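Local coordinates for YcgJ protein (Bacillus subtilis, PDB 1XXL) that probably acts as an S-adenosylmethionine-dependent methyltransferase, although its physiological role has not been established, at residues A30-T35 with V56-S61; V49-E54 with Q75-S80; Q172-P177 with L227-I232. All blocks are in the same frame, centred on the assembly; numbering follows the deposited sequence.

From the N terminus, the chain leaves strand 24-28 through the glycine-rich turn at 30-35, runs helix 34-39 and strand 45-50, and enters helix 53-66, where residues 56-61 come back to the turn and close contact 1 over a 20-residue loop. Contact 2 opens inside that loop, at 49-54, and closes beyond it at 75-80, so the two cross; they touch directly, and together tie strands 45-50 and 71-75 and helix 53-66 to the glycine-rich turn of the Rossmann-like core. Contact 3 follows in series, spanning 49 residues, about half of them helical, and pairs strands 166-179 and 222-236 on the opposite side of the chain's centre, about 24 Å from contact 1 between centres.

Contact 1 of 3, residues A30-T35 with V56-S61; sequences AGAGHT and VEVASS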
loop_
_atom_site.group_PDB
_atom_site.type_symbol
_atom_site.label_atom_id
_atom_site.label_comp_id
_atom_site.label_asym_id
_atom_site.label_seq_id
_atom_site.Cartn_x
_atom_site.Cartn_y
_atom_site.Cartn_z
ATOM N N ALA A 30 5.275 -1.512 7.794
ATOM C CA ALA A 30 6.668 -1.474 7.379
ATOM C C ALA A 30 7.244 -2.783 6.795
ATOM O O ALA A 30 8.314 -2.758 6.174
ATOM C CB ALA A 30 7.521 -0.999 8.535
ATOM N N GLY A 31 6.567 -3.909 7.026
ATOM C CA GLY A 31 6.988 -5.213 6.484
ATOM C C GLY A 31 8.394 -5.566 6.913
ATOM O O GLY A 31 8.730 -5.441 8.091
ATOM N N ALA A 32 9.217 -5.989 5.957
ATOM C CA ALA A 32 10.613 -6.369 6.223
ATOM C C ALA A 32 11.581 -5.170 6.308
ATOM O O ALA A 32 12.780 -5.346 6.557
ATOM C CB ALA A 32 11.095 -7.391 5.164
ATOM N N GLY A 33 11.064 -3.959 6.105
ATOM C CA GLY A 33 11.790 -2.742 6.429
ATOM C C GLY A 33 12.330 -2.020 5.217
ATOM O O GLY A 33 13.054 -1.047 5.364
ATOM N N HIS A 34 11.986 -2.475 4.017
ATOM C CA HIS A 34 12.602 -1.905 2.812
ATOM C C HIS A 34 12.312 -0.412 2.629
ATOM O O HIS A 34 13.220 0.338 2.279
ATOM C CB HIS A 34 12.194 -2.696 1.565
ATOM C CG HIS A 34 12.790 -4.065 1.513
ATOM N ND1 HIS A 34 12.142 -5.175 2.006
ATOM C CD2 HIS A 34 13.992 -4.497 1.064
ATOM C CE1 HIS A 34 12.909 -6.240 1.845
ATOM N NE2 HIS A 34 14.039 -5.856 1.274
ATOM N N THR A 35 11.074 0.019 2.885
ATOM C CA THR A 35 10.723 1.424 2.697
ATOM C C THR A 35 11.522 2.305 3.657
ATOM O O THR A 35 12.104 3.309 3.248
ATOM C CB THR A 35 9.194 1.703 2.841
ATOM O OG1 THR A 35 8.474 0.839 1.969
ATOM C CG2 THR A 35 8.850 3.148 2.458
ATOM N N VAL A 56 8.377 -7.089 12.812
ATOM C CA VAL A 56 9.169 -6.130 13.584
ATOM C C VAL A 56 10.597 -6.684 13.840
ATOM O O VAL A 56 11.575 -5.968 13.712
ATOM C CB VAL A 56 8.479 -5.781 14.928
ATOM C CG1 VAL A 56 9.390 -4.980 15.815
ATOM C CG2 VAL A 56 7.183 -5.032 14.680
ATOM N N GLU A 57 10.688 -7.960 14.194
ATOM C CA GLU A 57 11.986 -8.600 14.444
ATOM C C GLU A 57 12.791 -8.728 13.141
ATOM O O GLU A 57 13.980 -8.429 13.111
ATOM C CB GLU A 57 11.786 -9.961 15.121
ATOM C CG GLU A 57 11.193 -9.899 16.560
ATOM C CD GLU A 57 12.052 -9.087 17.566
ATOM O OE1 GLU A 57 13.283 -8.972 17.374
ATOM O OE2 GLU A 57 11.493 -8.545 18.550
ATOM N N VAL A 58 12.122 -9.119 12.055
ATOM C CA VAL A 58 12.766 -9.223 10.731
ATOM C C VAL A 58 13.315 -7.866 10.290
ATOM O O VAL A 58 14.475 -7.764 9.898
ATOM C CB VAL A 58 11.785 -9.793 9.664
ATOM C CG1 VAL A 58 12.348 -9.669 8.248
ATOM C CG2 VAL A 58 11.475 -11.251 9.951
ATOM N N ALA A 59 12.504 -6.815 10.376
ATOM C CA ALA A 59 12.964 -5.494 9.949
ATOM C C ALA A 59 14.147 -4.996 10.774
ATOM O O ALA A 59 15.097 -4.440 10.219
ATOM C CB ALA A 59 11.818 -4.469 9.955
ATOM N N SER A 60 14.096 -5.189 12.090
ATOM C CA SER A 60 15.165 -4.711 12.972
ATOM C C SER A 60 16.488 -5.427 12.692
ATOM O O SER A 60 17.543 -4.805 12.718
ATOM C CB SER A 60 14.820 -4.888 14.452
ATOM O OG SER A 60 13.493 -4.529 14.742
ATOM N N SER A 61 16.437 -6.728 12.427
ATOM C CA SER A 61 17.672 -7.457 12.150
ATOM C C SER A 61 18.213 -7.086 10.770
ATOM O O SER A 61 19.420 -7.015 10.586
ATOM C CB SER A 61 17.481 -8.963 12.304
ATOM O OG SER A 61 16.643 -9.459 11.291
#
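The peptide between A32 and G33 presents one face to A59: the methyl CB stands 3.7 Å from A32 C, almost straight above the carbonyl group, and A59 CA lies over the oxygen of the same peptide. A59 CA is 3.4 Å from A32 O, with its hydrogen aimed at the oxygen in a CA-H...O contact. The N-H of that peptide is spent inside the loop, on A30 O, closing a type II' turn from A30 to G33. The preceding carbonyl also meets the methyl, G31 O lying 3.7 Å from A59 CB.

The backbone of G33, at positive phi, already leaves a side chain no room against the carbonyl O of A32, and the nearness of A59 CB, 3.9 Å from G33 CA, adds to this. At the outer margin A32 CB meets V58 CG1 at 4.0 Å; with CG1 anti to the backbone N (chi1 170°), V58 turns that methyl toward the loop.

The geometry is that of a glycine-rich strand-turn-helix of Rossmann type, consistent with the cofactor loop of S-adenosylmethionine-dependent methyltransferases. G33 is the N-cap residue of helix 34-39, and A30 and A59 both rest on F73 of strand 71-75, with helix 53-66 packed alongside the turn.

Contact 2 of 3, residues V49-E54 with Q75-S80; sequences VDATKE and QGTAES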
loop_
_atom_site.group_PDB
_atom_site.type_symbol
_atom_site.label_atom_id
_atom_site.label_comp_id
_atom_site.label_asym_id
_atom_site.label_seq_id
_atom_site.Cartn_x
_atom_site.Cartn_y
_atom_site.Cartn_z
ATOM N N VAL A 49 5.971 1.020 11.674
ATOM C CA VAL A 49 5.041 0.206 12.457
ATOM C C VAL A 49 4.530 -0.936 11.601
ATOM O O VAL A 49 4.214 -0.743 10.419
ATOM C CB VAL A 49 3.857 1.013 13.083
ATOM C CG1 VAL A 49 4.382 2.095 14.010
ATOM C CG2 VAL A 49 3.009 1.642 12.036
ATOM N N ASP A 50 4.492 -2.133 12.190
ATOM C CA ASP A 50 3.904 -3.290 11.541
ATOM C C ASP A 50 3.026 -4.054 12.547
ATOM O O ASP A 50 3.275 -4.048 13.756
ATOM C CB ASP A 50 4.971 -4.194 10.895
ATOM C CG ASP A 50 4.364 -5.164 9.842
ATOM O OD1 ASP A 50 4.414 -4.843 8.613
ATOM O OD2 ASP A 50 3.787 -6.214 10.248
ATOM N N ALA A 51 1.983 -4.699 12.040
ATOM C CA ALA A 51 1.010 -5.361 12.896
ATOM C C ALA A 51 1.537 -6.642 13.540
ATOM O O ALA A 51 1.032 -7.048 14.567
ATOM C CB ALA A 51 -0.268 -5.647 12.117
ATOM N N THR A 52 2.564 -7.258 12.963
ATOM C CA THR A 52 3.037 -8.544 13.451
ATOM C C THR A 52 4.400 -8.407 14.112
ATOM O O THR A 52 5.283 -7.726 13.591
ATOM C CB THR A 52 3.114 -9.606 12.314
ATOM O OG1 THR A 52 4.236 -9.339 11.470
ATOM C CG2 THR A 52 1.861 -9.579 11.464
ATOM N N LYS A 53 4.549 -9.062 15.259
ATOM C CA LYS A 53 5.816 -9.103 15.991
ATOM C C LYS A 53 6.944 -9.644 15.134
ATOM O O LYS A 53 8.072 -9.153 15.181
ATOM C CB LYS A 53 5.684 -9.974 17.249
ATOM C CG LYS A 53 7.021 -10.478 17.801
ATOM C CD LYS A 53 6.866 -11.247 19.136
ATOM C CE LYS A 53 8.237 -11.459 19.830
ATOM N NZ LYS A 53 8.782 -10.207 20.421
ATOM N N GLU A 54 6.614 -10.660 14.352
ATOM C CA GLU A 54 7.584 -11.337 13.513
ATOM C C GLU A 54 8.205 -10.387 12.491
ATOM O O GLU A 54 9.405 -10.402 12.288
ATOM C CB GLU A 54 6.960 -12.594 12.861
ATOM C CG GLU A 54 5.436 -12.500 12.471
ATOM C CD GLU A 54 4.390 -12.946 13.575
ATOM O OE1 GLU A 54 3.434 -13.686 13.179
ATOM O OE2 GLU A 54 4.479 -12.546 14.778
ATOM N N GLN A 75 5.760 -2.680 16.869
ATOM C CA GLN A 75 4.488 -3.267 16.548
ATOM C C GLN A 75 3.373 -2.239 16.760
ATOM O O GLN A 75 3.344 -1.523 17.761
ATOM C CB GLN A 75 4.217 -4.524 17.381
ATOM C CG GLN A 75 2.908 -5.229 17.008
ATOM C CD GLN A 75 2.677 -6.524 17.788
ATOM O OE1 GLN A 75 3.217 -6.706 18.881
ATOM N NE2 GLN A 75 1.876 -7.429 17.221
ATOM N N GLY A 76 2.448 -2.187 15.813
ATOM C CA GLY A 76 1.264 -1.344 15.957
ATOM C C GLY A 76 0.437 -1.347 14.699
ATOM O O GLY A 76 0.853 -1.905 13.682
ATOM N N THR A 77 -0.733 -0.720 14.780
ATOM C CA THR A 77 -1.658 -0.613 13.657
ATOM C C THR A 77 -1.931 0.851 13.350
ATOM O O THR A 77 -1.869 1.699 14.231
ATOM C CB THR A 77 -2.982 -1.338 13.946
ATOM O OG1 THR A 77 -3.604 -0.762 15.099
ATOM C CG2 THR A 77 -2.733 -2.818 14.202
ATOM N N ALA A 78 -2.235 1.132 12.084
ATOM C CA ALA A 78 -2.574 2.480 11.626
ATOM C C ALA A 78 -3.816 3.032 12.313
ATOM O O ALA A 78 -3.960 4.246 12.469
ATOM C CB ALA A 78 -2.791 2.461 10.109
ATOM N N GLU A 79 -4.729 2.149 12.708
ATOM C CA GLU A 79 -5.979 2.587 13.339
ATOM C C GLU A 79 -5.762 3.145 14.742
ATOM O O GLU A 79 -6.628 3.795 15.278
ATOM C CB GLU A 79 -7.004 1.444 13.393
ATOM C CG GLU A 79 -7.617 1.116 12.039
ATOM C CD GLU A 79 -6.856 0.072 11.242
ATOM O OE1 GLU A 79 -5.804 -0.431 11.713
ATOM O OE2 GLU A 79 -7.333 -0.270 10.138
ATOM N N SER A 80 -4.611 2.874 15.334
ATOM C CA SER A 80 -4.273 3.412 16.652
ATOM C C SER A 80 -2.783 3.641 16.739
ATOM O O SER A 80 -2.045 2.808 17.226
ATOM C CB SER A 80 -4.718 2.445 17.760
ATOM O OG SER A 80 -4.649 3.087 19.033
#
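Q75 reaches A51 by stretching out: its CG is anti to the backbone N (chi1 -176°) and the chain stays extended at CD, which sends the amide across the end of strand 45-50. Both segments sit where parallel strands of a Rossmann-like methyltransferase sheet give way to loops, and D50, A51, A78 and E79 are assigned to S-adenosylmethionine binding; an acidic residue at the end of the second strand commonly holds the cofactor's ribose in this family.

Q75 NE2 donates to A51 O at 2.8 Å in a nearly straight bond, 167° at the hydrogen. The acceptor lies close to the plane of the Q75 amide, while NE2 itself stands above the plane of the A51 carbonyl. In D50 the first torsion likewise sets CG anti to the backbone N, and OD2 turns forward to accept from T52 N at 3.2 Å through its anti lone pair, an Asx turn.

D50 and Q75 form the last parallel bridge. D50 O takes G76 N at 2.9 Å, the donor standing 50° out of the carbonyl plane, and the CA-H of Q75 approaches the same oxygen, with Q75 CA 3.1 Å from D50 O. Regular pairing stops here although the backbones stay close: G76 O lies 3.4 Å from A51 N at an angle too poor for a bond, and A51 CA makes a CA-H...O contact with it. A51 CB and T77 CG2 barely meet at 4.3 Å.

D50 OD1 accepts from G31 N of the glycine-rich turn, so the carboxylate links that turn to the start of helix 53-66. At the head of the helix, T52 OG1 caps M55 N and makes a weak 3.4 Å bond to D50 OD2.

Contact 3 of 3, residues Q172-P177 with L227-I232; sequences QKWNLP and LKAILI
W174 and A229 satisfy each other's backbone: W174 N donates to A229 O at 3.0 Å and A229 N returns the bond to W174 O at 2.9 Å. L176 and L227 repeat this two-way exchange, with L176 N to L227 O at 2.8 Å, and L231 N donates to Q172 O. These are the hydrogen-bonded pairs of an antiparallel sheet; K173 with I230 and N175 with K228 are the non-hydrogen-bonded pairs between them.

On the face carrying N175 and K228, one side-chain bond is added. The two run side by side, and K228, bent twice along its chain, brings NZ to N175 OD1 at 2.8 Å; NZ also donates to T211 O, so the ammonium has two oxygen partners.

On the other face the indole of W174 folds back over A229. Its CG takes the crowded position between backbone N and carbonyl carbon (chi1 67°), and A229 CB lies over the five-membered ring, 3.6 Å from its centroid, a CH-pi contact. The W174 side chain also touches L12 of helix 7-17. An alanine in place of W174 would probably leave A229 CB without this cover and open a gap against L12.

Away from strand 166-179, the backbones of K228 and I230 bond to Y126 and to D124 of strand 118-125, placing strand 222-236 inside the mixed sheet. Helix 7-17 covers Q172, W174 and L231 through L12, while helix 154-163 packs on the opposite face, where L154 meets K173 and I230.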
loop_
_atom_site.group_PDB
_atom_site.type_symbol
_atom_site.label_atom_id
_atom_site.label_comp_id
_atom_site.label_asym_id
_atom_site.label_seq_id
_atom_site.Cartn_x
_atom_site.Cartn_y
_atom_site.Cartn_z
ATOM N N GLN A 172 1.108 9.728 -9.765
ATOM C CA GLN A 172 1.236 8.875 -10.934
ATOM C C GLN A 172 0.363 7.662 -10.754
ATOM O O GLN A 172 0.240 7.130 -9.647
ATOM C CB GLN A 172 2.688 8.405 -11.131
ATOM C CG GLN A 172 2.976 7.752 -12.495
ATOM C CD GLN A 172 4.377 7.146 -12.572
ATOM O OE1 GLN A 172 4.819 6.454 -11.666
ATOM N NE2 GLN A 172 5.080 7.410 -13.658
ATOM N N LYS A 173 -0.214 7.239 -11.872
ATOM C CA LYS A 173 -0.986 6.031 -12.000
ATOM C C LYS A 173 -0.253 5.119 -12.969
ATOM O O LYS A 173 0.334 5.582 -13.950
ATOM C CB LYS A 173 -2.352 6.342 -12.622
ATOM C CG LYS A 173 -3.302 7.084 -11.765
ATOM C CD LYS A 173 -4.588 7.368 -12.561
ATOM C CE LYS A 173 -5.651 7.955 -11.661
ATOM N NZ LYS A 173 -6.862 8.460 -12.405
ATOM N N TRP A 174 -0.284 3.826 -12.706
ATOM C CA TRP A 174 0.321 2.861 -13.621
ATOM C C TRP A 174 -0.351 1.527 -13.458
ATOM O O TRP A 174 -0.981 1.263 -12.420
ATOM C CB TRP A 174 1.840 2.768 -13.383
ATOM C CG TRP A 174 2.234 2.191 -12.070
ATOM C CD1 TRP A 174 2.543 0.887 -11.811
ATOM C CD2 TRP A 174 2.398 2.898 -10.831
ATOM N NE1 TRP A 174 2.862 0.735 -10.482
ATOM C CE2 TRP A 174 2.789 1.953 -9.859
ATOM C CE3 TRP A 174 2.244 4.243 -10.448
ATOM C CZ2 TRP A 174 3.037 2.308 -8.535
ATOM C CZ3 TRP A 174 2.495 4.592 -9.128
ATOM C CH2 TRP A 174 2.871 3.632 -8.197
ATOM N N ASN A 175 -0.246 0.705 -14.499
ATOM C CA ASN A 175 -0.696 -0.697 -14.464
ATOM C C ASN A 175 0.395 -1.519 -13.815
ATOM O O ASN A 175 1.556 -1.467 -14.233
ATOM C CB ASN A 175 -0.991 -1.226 -15.875
ATOM C CG ASN A 175 -2.364 -0.787 -16.400
ATOM O OD1 ASN A 175 -3.195 -0.272 -15.657
ATOM N ND2 ASN A 175 -2.612 -1.027 -17.678
ATOM N N LEU A 176 0.049 -2.238 -12.756
ATOM C CA LEU A 176 1.006 -3.081 -12.056
ATOM C C LEU A 176 0.887 -4.493 -12.616
ATOM O O LEU A 176 -0.097 -5.156 -12.373
ATOM C CB LEU A 176 0.705 -3.060 -10.554
ATOM C CG LEU A 176 1.461 -4.009 -9.630
ATOM C CD1 LEU A 176 2.929 -3.640 -9.626
ATOM C CD2 LEU A 176 0.856 -3.927 -8.222
ATOM N N PRO A 177 1.893 -4.951 -13.389
ATOM C CA PRO A 177 1.794 -6.256 -14.047
ATOM C C PRO A 177 2.016 -7.403 -13.077
ATOM O O PRO A 177 2.929 -7.343 -12.240
ATOM C CB PRO A 177 2.913 -6.212 -15.106
ATOM C CG PRO A 177 3.931 -5.295 -14.522
ATOM C CD PRO A 177 3.159 -4.265 -13.712
ATOM N N LEU A 227 -3.020 -5.000 -12.121
ATOM C CA LEU A 227 -3.729 -4.265 -11.113
ATOM C C LEU A 227 -3.549 -2.773 -11.425
ATOM O O LEU A 227 -2.667 -2.401 -12.194
ATOM C CB LEU A 227 -3.186 -4.600 -9.730
ATOM C CG LEU A 227 -3.825 -5.696 -8.860
ATOM C CD1 LEU A 227 -4.782 -6.647 -9.530
ATOM C CD2 LEU A 227 -2.813 -6.429 -8.027
ATOM N N LYS A 228 -4.421 -1.936 -10.856
ATOM C CA LYS A 228 -4.338 -0.479 -11.026
ATOM C C LYS A 228 -3.641 0.140 -9.826
ATOM O O LYS A 228 -4.151 0.067 -8.709
ATOM C CB LYS A 228 -5.738 0.130 -11.150
ATOM C CG LYS A 228 -6.705 -0.618 -12.040
ATOM C CD LYS A 228 -6.135 -0.933 -13.400
ATOM C CE LYS A 228 -6.133 0.242 -14.288
ATOM N NZ LYS A 228 -6.000 -0.253 -15.716
ATOM N N ALA A 229 -2.487 0.749 -10.051
ATOM C CA ALA A 229 -1.650 1.262 -8.966
ATOM C C ALA A 229 -1.560 2.746 -9.062
ATOM O O ALA A 229 -1.713 3.317 -10.145
ATOM C CB ALA A 229 -0.283 0.652 -9.040
ATOM N N ILE A 230 -1.320 3.378 -7.917
ATOM C CA ILE A 230 -1.203 4.820 -7.850
ATOM C C ILE A 230 -0.264 5.256 -6.720
ATOM O O ILE A 230 -0.105 4.553 -5.730
ATOM C CB ILE A 230 -2.627 5.435 -7.682
ATOM C CG1 ILE A 230 -2.616 6.931 -7.984
ATOM C CG2 ILE A 230 -3.187 5.074 -6.306
ATOM C CD1 ILE A 230 -4.032 7.593 -8.023
ATOM N N LEU A 231 0.360 6.420 -6.883
ATOM C CA LEU A 231 0.902 7.170 -5.760
ATOM C C LEU A 231 0.041 8.388 -5.586
ATOM O O LEU A 231 -0.092 9.217 -6.513
ATOM C CB LEU A 231 2.351 7.604 -5.964
ATOM C CG LEU A 231 2.872 8.639 -4.934
ATOM C CD1 LEU A 231 2.841 8.098 -3.526
ATOM C CD2 LEU A 231 4.314 9.082 -5.272
ATOM N N ILE A 232 -0.542 8.488 -4.399
ATOM C CA ILE A 232 -1.312 9.638 -3.988
ATOM C C ILE A 232 -0.468 10.385 -2.961
ATOM O O ILE A 232 0.123 9.768 -2.061
ATOM C CB ILE A 232 -2.645 9.199 -3.326
ATOM C CG1 ILE A 232 -3.584 8.567 -4.349
ATOM C CG2 ILE A 232 -3.349 10.364 -2.635
ATOM C CD1 ILE A 232 -4.560 7.609 -3.719
#